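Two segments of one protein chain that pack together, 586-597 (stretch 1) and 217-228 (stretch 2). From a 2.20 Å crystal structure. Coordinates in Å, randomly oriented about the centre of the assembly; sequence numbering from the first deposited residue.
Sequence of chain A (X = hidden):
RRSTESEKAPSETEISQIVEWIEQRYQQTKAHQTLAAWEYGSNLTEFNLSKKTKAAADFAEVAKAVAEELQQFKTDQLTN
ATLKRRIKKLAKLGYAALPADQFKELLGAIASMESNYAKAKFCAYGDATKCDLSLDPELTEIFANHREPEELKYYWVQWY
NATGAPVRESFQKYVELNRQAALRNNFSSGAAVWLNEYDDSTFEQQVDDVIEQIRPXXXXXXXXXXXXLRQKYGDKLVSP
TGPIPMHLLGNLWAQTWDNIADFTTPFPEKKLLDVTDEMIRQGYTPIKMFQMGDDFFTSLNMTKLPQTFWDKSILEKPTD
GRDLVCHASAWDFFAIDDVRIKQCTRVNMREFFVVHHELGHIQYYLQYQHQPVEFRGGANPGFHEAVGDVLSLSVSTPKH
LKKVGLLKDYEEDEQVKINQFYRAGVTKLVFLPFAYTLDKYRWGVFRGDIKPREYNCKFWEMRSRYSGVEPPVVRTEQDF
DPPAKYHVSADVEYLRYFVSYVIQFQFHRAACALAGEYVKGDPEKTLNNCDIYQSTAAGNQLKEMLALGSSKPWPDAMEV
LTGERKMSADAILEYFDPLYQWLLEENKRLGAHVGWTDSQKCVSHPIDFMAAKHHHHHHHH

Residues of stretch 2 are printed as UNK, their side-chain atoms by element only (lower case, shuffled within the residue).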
ATOM      1  N   GLU A 586      -3.705  30.504   5.928  1.00 41.24           N
ATOM      2  CA  GLU A 586      -2.477  30.873   5.225  1.00 40.90           C
ATOM      3  C   GLU A 586      -2.710  30.993   3.719  1.00 39.66           C
ATOM      4  O   GLU A 586      -2.173  31.904   3.083  1.00 40.28           O
ATOM      5  CB  GLU A 586      -1.368  29.863   5.532  1.00 42.22           C
ATOM      6  CG  GLU A 586      -0.005  30.192   4.925  1.00 41.82           C
ATOM      7  CD  GLU A 586       0.744  31.320   5.627  1.00 43.96           C
ATOM      8  OE1 GLU A 586       1.872  31.612   5.167  1.00 46.22           O
ATOM      9  OE2 GLU A 586       0.254  31.890   6.634  1.00 45.80           O
ATOM     10  N   ASN A 587      -3.525  30.111   3.120  1.00 38.10           N
ATOM     11  CA  ASN A 587      -3.850  30.270   1.703  1.00 38.78           C
ATOM     12  C   ASN A 587      -4.587  31.595   1.449  1.00 39.89           C
ATOM     13  O   ASN A 587      -4.318  32.279   0.459  1.00 38.30           O
ATOM     14  CB  ASN A 587      -4.681  29.083   1.195  1.00 38.84           C
ATOM     15  CG  ASN A 587      -3.842  27.787   1.051  1.00 38.33           C
ATOM     16  OD1 ASN A 587      -2.658  27.843   0.754  1.00 36.00           O
ATOM     17  ND2 ASN A 587      -4.468  26.637   1.264  1.00 36.40           N
ATOM     18  N   LYS A 588      -5.498  31.983   2.346  1.00 40.85           N
ATOM     19  CA  LYS A 588      -6.160  33.279   2.222  1.00 41.57           C
ATOM     20  C   LYS A 588      -5.144  34.416   2.293  1.00 40.29           C
ATOM     21  O   LYS A 588      -5.176  35.340   1.473  1.00 39.15           O
ATOM     22  CB  LYS A 588      -7.219  33.467   3.317  1.00 44.60           C
ATOM     23  CG  LYS A 588      -8.515  32.622   3.194  1.00 48.29           C
ATOM     24  CD  LYS A 588      -9.324  32.686   4.523  1.00 54.12           C
ATOM     25  CE  LYS A 588     -10.516  31.717   4.580  1.00 57.33           C
ATOM     26  NZ  LYS A 588     -11.736  32.240   3.868  1.00 67.65           N
ATOM     27  N   ARG A 589      -4.232  34.364   3.270  1.00 39.95           N
ATOM     28  CA  ARG A 589      -3.233  35.418   3.412  1.00 41.02           C
ATOM     29  C   ARG A 589      -2.382  35.534   2.156  1.00 37.97           C
ATOM     30  O   ARG A 589      -2.087  36.631   1.692  1.00 37.10           O
ATOM     31  CB  ARG A 589      -2.315  35.159   4.609  1.00 43.92           C
ATOM     32  CG  ARG A 589      -2.843  35.510   5.984  1.00 51.75           C
ATOM     33  CD  ARG A 589      -1.735  35.249   7.011  1.00 58.15           C
ATOM     34  NE  ARG A 589      -2.209  34.986   8.373  1.00 72.17           N
ATOM     35  CZ  ARG A 589      -2.307  35.905   9.337  1.00 77.96           C
ATOM     36  NH1 ARG A 589      -1.987  37.175   9.109  1.00 82.99           N
ATOM     37  NH2 ARG A 589      -2.735  35.552  10.540  1.00 78.67           N
ATOM     38  N   LEU A 590      -1.939  34.408   1.620  1.00 36.61           N
ATOM     39  CA  LEU A 590      -0.990  34.440   0.524  1.00 39.07           C
ATOM     40  C   LEU A 590      -1.658  34.724  -0.813  1.00 38.55           C
ATOM     41  O   LEU A 590      -0.969  35.116  -1.757  1.00 39.87           O
ATOM     42  CB  LEU A 590      -0.234  33.115   0.437  1.00 39.39           C
ATOM     43  CG  LEU A 590       0.596  32.660   1.638  1.00 39.63           C
ATOM     44  CD1 LEU A 590       0.935  31.178   1.478  1.00 38.58           C
ATOM     45  CD2 LEU A 590       1.826  33.470   1.726  1.00 40.62           C
ATOM     46  N   GLY A 591      -2.976  34.571  -0.898  1.00 38.29           N
ATOM     47  CA  GLY A 591      -3.657  34.677  -2.167  1.00 39.60           C
ATOM     48  C   GLY A 591      -3.472  33.468  -3.054  1.00 39.92           C
ATOM     49  O   GLY A 591      -3.496  33.602  -4.265  1.00 40.85           O
ATOM     50  N   ALA A 592      -3.253  32.288  -2.484  1.00 37.93           N
ATOM     51  CA  ALA A 592      -3.105  31.096  -3.301  1.00 39.01           C
ATOM     52  C   ALA A 592      -4.469  30.642  -3.809  1.00 39.31           C
ATOM     53  O   ALA A 592      -5.419  30.541  -3.024  1.00 40.53           O
ATOM     54  CB  ALA A 592      -2.444  29.985  -2.492  1.00 38.17           C
ATOM     55  N   HIS A 593      -4.580  30.366  -5.114  1.00 38.53           N
ATOM     56  CA  HIS A 593      -5.818  29.796  -5.620  1.00 38.64           C
ATOM     57  C   HIS A 593      -6.003  28.392  -5.058  1.00 37.33           C
ATOM     58  O   HIS A 593      -5.047  27.613  -4.952  1.00 36.90           O
ATOM     59  CB  HIS A 593      -5.829  29.723  -7.149  1.00 38.77           C
ATOM     60  CG  HIS A 593      -5.958  31.053  -7.830  1.00 41.20           C
ATOM     61  ND1 HIS A 593      -4.863  31.793  -8.223  1.00 42.17           N
ATOM     62  CD2 HIS A 593      -7.051  31.767  -8.194  1.00 43.01           C
ATOM     63  CE1 HIS A 593      -5.274  32.913  -8.789  1.00 44.06           C
ATOM     64  NE2 HIS A 593      -6.599  32.922  -8.783  1.00 45.90           N
ATOM     65  N   VAL A 594      -7.244  28.062  -4.730  1.00 37.39           N
ATOM     66  CA  VAL A 594      -7.646  26.717  -4.340  1.00 36.43           C
ATOM     67  C   VAL A 594      -8.437  26.076  -5.479  1.00 36.74           C
ATOM     68  O   VAL A 594      -9.258  26.740  -6.126  1.00 37.98           O
ATOM     69  CB  VAL A 594      -8.468  26.774  -3.039  1.00 35.96           C
ATOM     70  CG1 VAL A 594      -8.801  25.386  -2.552  1.00 37.31           C
ATOM     71  CG2 VAL A 594      -7.697  27.567  -1.976  1.00 36.33           C
ATOM     72  N   GLY A 595      -8.218  24.769  -5.693  1.00 35.25           N
ATOM     73  CA  GLY A 595      -8.833  24.052  -6.780  1.00 35.18           C
ATOM     74  C   GLY A 595      -8.076  24.223  -8.091  1.00 36.30           C
ATOM     75  O   GLY A 595      -7.054  24.894  -8.172  1.00 33.73           O
ATOM     76  N   TRP A 596      -8.621  23.613  -9.146  1.00 35.21           N
ATOM     77  CA  TRP A 596      -7.912  23.587 -10.412  1.00 36.80           C
ATOM     78  C   TRP A 596      -8.846  23.323 -11.594  1.00 37.26           C
ATOM     79  O   TRP A 596      -9.781  22.526 -11.521  1.00 37.43           O
ATOM     80  CB  TRP A 596      -6.818  22.501 -10.386  1.00 35.13           C
ATOM     81  CG  TRP A 596      -7.368  21.144  -9.999  1.00 34.54           C
ATOM     82  CD1 TRP A 596      -7.899  20.204 -10.834  1.00 37.23           C
ATOM     83  CD2 TRP A 596      -7.434  20.591  -8.690  1.00 33.89           C
ATOM     84  NE1 TRP A 596      -8.284  19.085 -10.121  1.00 35.11           N
ATOM     85  CE2 TRP A 596      -8.018  19.314  -8.800  1.00 35.05           C
ATOM     86  CE3 TRP A 596      -7.033  21.040  -7.431  1.00 34.99           C
ATOM     87  CZ2 TRP A 596      -8.234  18.504  -7.707  1.00 34.86           C
ATOM     88  CZ3 TRP A 596      -7.256  20.229  -6.346  1.00 35.91           C
ATOM     89  CH2 TRP A 596      -7.853  18.973  -6.495  1.00 35.80           C
ATOM     90  N   THR A 597      -8.518  23.934 -12.717  1.00 35.59           N
ATOM     91  CA  THR A 597      -9.120  23.530 -13.974  1.00 36.88           C
ATOM     92  C   THR A 597      -8.734  22.090 -14.306  1.00 36.81           C
ATOM     93  O   THR A 597      -7.805  21.528 -13.745  1.00 36.50           O
ATOM     94  CB  THR A 597      -8.675  24.513 -15.055  1.00 37.68           C
ATOM     95  OG1 THR A 597      -7.249  24.581 -15.094  1.00 36.46           O
ATOM     96  CG2 THR A 597      -9.182  25.894 -14.706  1.00 35.96           C
ATOM     97  N   UNK A 217      -9.885  19.398   2.923  1.00 41.86           N
ATOM     98  CA  UNK A 217      -8.550  19.442   3.505  1.00 41.28           C
ATOM     99  C   UNK A 217      -7.504  19.187   2.430  1.00 38.43           C
ATOM    100  O   UNK A 217      -6.529  19.938   2.299  1.00 35.95           O
ATOM    101  c   UNK A 217      -8.474  18.431   4.662  1.00 44.62           C
ATOM    102  c   UNK A 217      -9.705  18.605   5.606  1.00 49.39           C
ATOM    103  c   UNK A 217     -10.994  17.863   5.168  1.00 43.48           C
ATOM    104  c   UNK A 217      -9.393  18.238   7.057  1.00 54.68           C
ATOM    105  N   UNK A 218      -7.713  18.150   1.612  1.00 38.67           N
ATOM    106  CA  UNK A 218      -6.766  17.883   0.546  1.00 36.70           C
ATOM    107  C   UNK A 218      -6.630  19.087  -0.392  1.00 36.99           C
ATOM    108  O   UNK A 218      -5.529  19.396  -0.863  1.00 35.63           O
ATOM    109  c   UNK A 218      -6.656  16.745  -2.734  1.00 36.03           C
ATOM    110  c   UNK A 218      -7.177  16.648  -0.236  1.00 36.57           C
ATOM    111  o   UNK A 218      -3.586  15.899  -4.568  1.00 36.30           O
ATOM    112  c   UNK A 218      -4.493  16.091  -3.555  1.00 36.87           C
ATOM    113  c   UNK A 218      -5.783  16.562  -3.807  1.00 36.34           C
ATOM    114  c   UNK A 218      -4.099  15.818  -2.276  1.00 36.23           C
ATOM    115  c   UNK A 218      -6.251  16.440  -1.426  1.00 37.21           C
ATOM    116  c   UNK A 218      -4.968  15.984  -1.235  1.00 35.45           C
ATOM    117  N   UNK A 219      -7.726  19.803  -0.667  1.00 36.39           N
ATOM    118  CA  UNK A 219      -7.607  20.906  -1.622  1.00 37.28           C
ATOM    119  C   UNK A 219      -6.856  22.088  -1.016  1.00 36.27           C
ATOM    120  O   UNK A 219      -6.097  22.763  -1.723  1.00 36.62           O
ATOM    121  c   UNK A 219     -10.905  20.473  -3.738  1.00 45.23           C
ATOM    122  c   UNK A 219      -9.566  20.168  -3.049  1.00 42.99           C
ATOM    123  o   UNK A 219     -11.143  19.814  -4.767  1.00 42.66           O
ATOM    124  c   UNK A 219      -8.994  21.304  -2.156  1.00 38.88           C
ATOM    125  o   UNK A 219     -11.698  21.325  -3.254  1.00 45.03           O
ATOM    126  N   UNK A 220      -7.009  22.348   0.278  1.00 34.17           N
ATOM    127  CA  UNK A 220      -6.189  23.372   0.905  1.00 35.24           C
ATOM    128  C   UNK A 220      -4.708  23.006   0.858  1.00 34.25           C
ATOM    129  O   UNK A 220      -3.863  23.863   0.599  1.00 34.16           O
ATOM    130  o   UNK A 220      -7.300  26.410   2.035  1.00 38.30           O
ATOM    131  c   UNK A 220      -8.061  24.185   2.460  1.00 38.08           C
ATOM    132  n   UNK A 220      -9.221  25.776   1.052  1.00 37.54           N
ATOM    133  c   UNK A 220      -8.162  25.560   1.830  1.00 38.57           C
ATOM    134  c   UNK A 220      -6.648  23.600   2.348  1.00 37.29           C
ATOM    135  N   UNK A 221      -4.363  21.741   1.092  1.00 36.87           N
ATOM    136  CA  UNK A 221      -2.950  21.351   1.120  1.00 33.04           C
ATOM    137  C   UNK A 221      -2.358  21.406  -0.274  1.00 33.69           C
ATOM    138  O   UNK A 221      -1.276  21.966  -0.483  1.00 31.76           O
ATOM    139  c   UNK A 221      -1.378  19.430   1.829  1.00 36.26           C
ATOM    140  c   UNK A 221      -2.809  19.942   1.684  1.00 33.65           C
ATOM    141  c   UNK A 221      -0.551  20.357   2.753  1.00 34.40           C
ATOM    142  c   UNK A 221      -1.370  17.989   2.387  1.00 37.13           C
ATOM    143  N   UNK A 222      -3.051  20.782  -1.242  1.00 34.90           N
ATOM    144  CA  UNK A 222      -2.712  20.924  -2.650  1.00 33.51           C
ATOM    145  C   UNK A 222      -2.458  22.373  -3.027  1.00 32.90           C
ATOM    146  O   UNK A 222      -1.513  22.675  -3.763  1.00 33.60           O
ATOM    147  c   UNK A 222      -3.661  21.703  -6.835  1.00 32.92           C
ATOM    148  c   UNK A 222      -3.858  20.358  -3.487  1.00 33.65           C
ATOM    149  c   UNK A 222      -3.416  19.713  -5.954  1.00 34.26           C
ATOM    150  c   UNK A 222      -3.709  20.575  -4.954  1.00 33.21           C
ATOM    151  n   UNK A 222      -3.872  21.809  -5.539  1.00 31.15           N
ATOM    152  n   UNK A 222      -3.391  20.440  -7.114  1.00 34.18           N
ATOM    153  N   UNK A 223      -3.292  23.288  -2.543  1.00 33.85           N
ATOM    154  CA  UNK A 223      -3.142  24.691  -2.933  1.00 33.87           C
ATOM    155  C   UNK A 223      -1.868  25.297  -2.357  1.00 32.15           C
ATOM    156  O   UNK A 223      -1.206  26.107  -3.006  1.00 32.18           O
ATOM    157  c   UNK A 223      -4.360  25.482  -2.480  1.00 33.95           C
ATOM    158  N   UNK A 224      -1.508  24.925  -1.132  1.00 34.30           N
ATOM    159  CA  UNK A 224      -0.275  25.450  -0.546  1.00 33.93           C
ATOM    160  C   UNK A 224       0.950  24.902  -1.267  1.00 31.55           C
ATOM    161  O   UNK A 224       1.858  25.653  -1.629  1.00 33.46           O
ATOM    162  c   UNK A 224       3.096  27.079   2.882  1.00 37.38           C
ATOM    163  c   UNK A 224      -0.223  25.123   0.942  1.00 35.31           C
ATOM    164  c   UNK A 224       1.894  27.753   2.674  1.00 37.17           C
ATOM    165  c   UNK A 224       3.233  25.773   2.465  1.00 36.05           C
ATOM    166  c   UNK A 224       0.943  25.797   1.644  1.00 33.83           C
ATOM    167  c   UNK A 224       0.838  27.108   2.067  1.00 33.31           C
ATOM    168  c   UNK A 224       2.155  25.140   1.824  1.00 34.85           C
ATOM    169  o   UNK A 224       4.131  27.722   3.493  1.00 37.10           O
ATOM    170  N   UNK A 225       0.979  23.596  -1.518  1.00 31.29           N
ATOM    171  CA  UNK A 225       2.113  22.999  -2.226  1.00 31.30           C
ATOM    172  C   UNK A 225       2.290  23.659  -3.584  1.00 32.16           C
ATOM    173  O   UNK A 225       3.403  24.038  -3.972  1.00 35.70           O
ATOM    174  c   UNK A 225       1.931  20.825  -0.986  1.00 32.67           C
ATOM    175  c   UNK A 225       3.001  20.849  -3.242  1.00 32.62           C
ATOM    176  c   UNK A 225       1.923  21.475  -2.362  1.00 30.90           C
ATOM    177  N   UNK A 226       1.202  23.813  -4.333  1.00 31.97           N
ATOM    178  CA  UNK A 226       1.295  24.443  -5.643  1.00 31.75           C
ATOM    179  C   UNK A 226       1.841  25.862  -5.538  1.00 33.90           C
ATOM    180  O   UNK A 226       2.684  26.274  -6.342  1.00 34.70           O
ATOM    181  c   UNK A 226      -0.176  25.230  -7.629  1.00 34.17           C
ATOM    182  c   UNK A 226      -3.923  25.394  -7.896  1.00 33.50           C
ATOM    183  n   UNK A 226      -4.897  25.908  -7.144  1.00 34.30           N
ATOM    184  n   UNK A 226      -4.221  24.716  -8.981  1.00 31.93           N
ATOM    185  c   UNK A 226      -0.070  24.427  -6.320  1.00 32.63           C
ATOM    186  c   UNK A 226      -1.522  25.025  -8.316  1.00 35.29           C
ATOM    187  n   UNK A 226      -2.641  25.560  -7.553  1.00 34.15           N
ATOM    188  N   UNK A 227       1.382  26.626  -4.547  1.00 33.19           N
ATOM    189  CA  UNK A 227       1.900  27.973  -4.367  1.00 34.15           C
ATOM    190  C   UNK A 227       3.409  27.958  -4.131  1.00 35.35           C
ATOM    191  O   UNK A 227       4.147  28.754  -4.727  1.00 35.62           O
ATOM    192  c   UNK A 227       1.812  32.350  -3.001  1.00 37.65           C
ATOM    193  o   UNK A 227       3.321  33.635  -1.782  1.00 39.92           O
ATOM    194  c   UNK A 227       1.290  31.137  -3.355  1.00 36.91           C
ATOM    195  c   UNK A 227       1.160  28.646  -3.213  1.00 34.12           C
ATOM    196  c   UNK A 227       3.335  31.258  -1.498  1.00 37.08           C
ATOM    197  c   UNK A 227       2.784  30.038  -1.859  1.00 36.35           C
ATOM    198  c   UNK A 227       1.757  29.966  -2.809  1.00 36.02           C
ATOM    199  c   UNK A 227       2.828  32.412  -2.085  1.00 38.81           C
ATOM    200  N   UNK A 228       3.896  27.052  -3.258  1.00 35.66           N
ATOM    201  CA  UNK A 228       5.329  27.021  -2.946  1.00 35.37           C
ATOM    202  C   UNK A 228       6.147  26.506  -4.126  1.00 35.64           C
ATOM    203  O   UNK A 228       7.247  27.000  -4.388  1.00 39.65           O
ATOM    204  c   UNK A 228       4.962  26.646  -0.445  1.00 37.25           C
ATOM    205  n   UNK A 228       7.125  29.065   1.607  1.00 53.26           N
ATOM    206  c   UNK A 228       5.601  26.156  -1.713  1.00 37.11           C
ATOM    207  c   UNK A 228       6.571  27.770   1.165  1.00 43.35           C
ATOM    208  c   UNK A 228       5.551  27.984   0.052  1.00 39.45           C
TER
HETATM  209  O   HOH W   1      -6.189  23.247  -4.445  1.00 32.71           O
HETATM  210  O   HOH W   2      -2.359  27.332  -5.287  1.00 31.72           O
HETATM  211  O   HOH W   3       3.803  30.088   4.082  1.00 41.90           O
HETATM  212  O   HOH W   4       1.660  35.798  -1.542  1.00 35.77           O

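Position 217 carries four carbons, forked at the second, and none comes within 9 Å of stretch 1; the fork after one methylene gives Leu217. Position 218 has one carbon, then a six-carbon ring bearing one oxygen, whose edge lies against Trp596: Tyr218. CE2 of Tyr218 lies 4.2 Å from CH2 of Trp596.

Position 219 has three carbons, the third carrying two oxygens, one of which approaches the ring of Trp596: a carboxylate, Glu219. OE1 of Glu219 is 3.8 Å from CH2 of Trp596. Position 220 also has three carbons, but the last bears one oxygen and one nitrogen, an amide whose oxygen meets the side chain of Asn587, hence Gln220. Elements alone separate the two terminal atoms, and the geometry agrees: ND2 of Asn587 donates to OE1 of Gln220 at 2.9 Å (N-H...acceptor angle 173°) and to the backbone O of Gln220 at 2.9 Å.

Position 221 repeats the four carbons forked at the second and points away from stretch 1: Leu221. At 222, one carbon leads to a five-membered ring of three carbons and two nitrogens, an imidazole with Trp596 over one face: His222. CE3 of Trp596 is 3.5 Å from CE1 of His222; the planes meet obliquely at 38°.

Position 223 has a single carbon, set against His593 and Val594: Ala223. CB of Ala223 sits 3.3 Å from O of His593 and 4.0 Å from CG2 of Val594, where the CA atoms of Val594 and Ala223 are 5.1 Å apart. Position 224 again shows a six-carbon ring with one oxygen, touching Glu586, Asn587 and Leu590: Tyr224. CE1 of Tyr224 is 3.8 Å from both CG of Glu586 and CD1 of Leu590.

Position 225, one carbon carrying two more, points away: Val225. Position 226 runs through three carbons and a nitrogen to a carbon with two further nitrogens, a guanidinium reaching the carbonyls of His593 and Gly595: Arg226. NH2 of Arg226 donates to O of His593 at 2.8 Å and to O of Gly595 at 2.6 Å, and NH1 of Arg226 to O of Gly595 at 3.0 Å; both acceptors lie near the guanidinium plane.

Position 227 is a third oxygen-bearing six-carbon ring, with Leu590 over its face: Tyr227. CD1 of Leu590 is 4.1 Å from the centroid of the Tyr227 ring in a CH-pi contact. Position 228, four carbons in a row ending in nitrogen and beyond contact range, is Lys228.

The contact therefore joins a helix to a helix end and the extended segment after it. Asn587 anchors the helical part, Leu590 and Ala592 pack on Tyr227, and Arg226 holds the loop by its carbonyls. Water 1 links N of Gly595 (2.8 Å) to O of Glu219 (2.8 Å), extending the polar network beside Trp596.

Stretch 2 217-228: LYEQLHAYVRYK
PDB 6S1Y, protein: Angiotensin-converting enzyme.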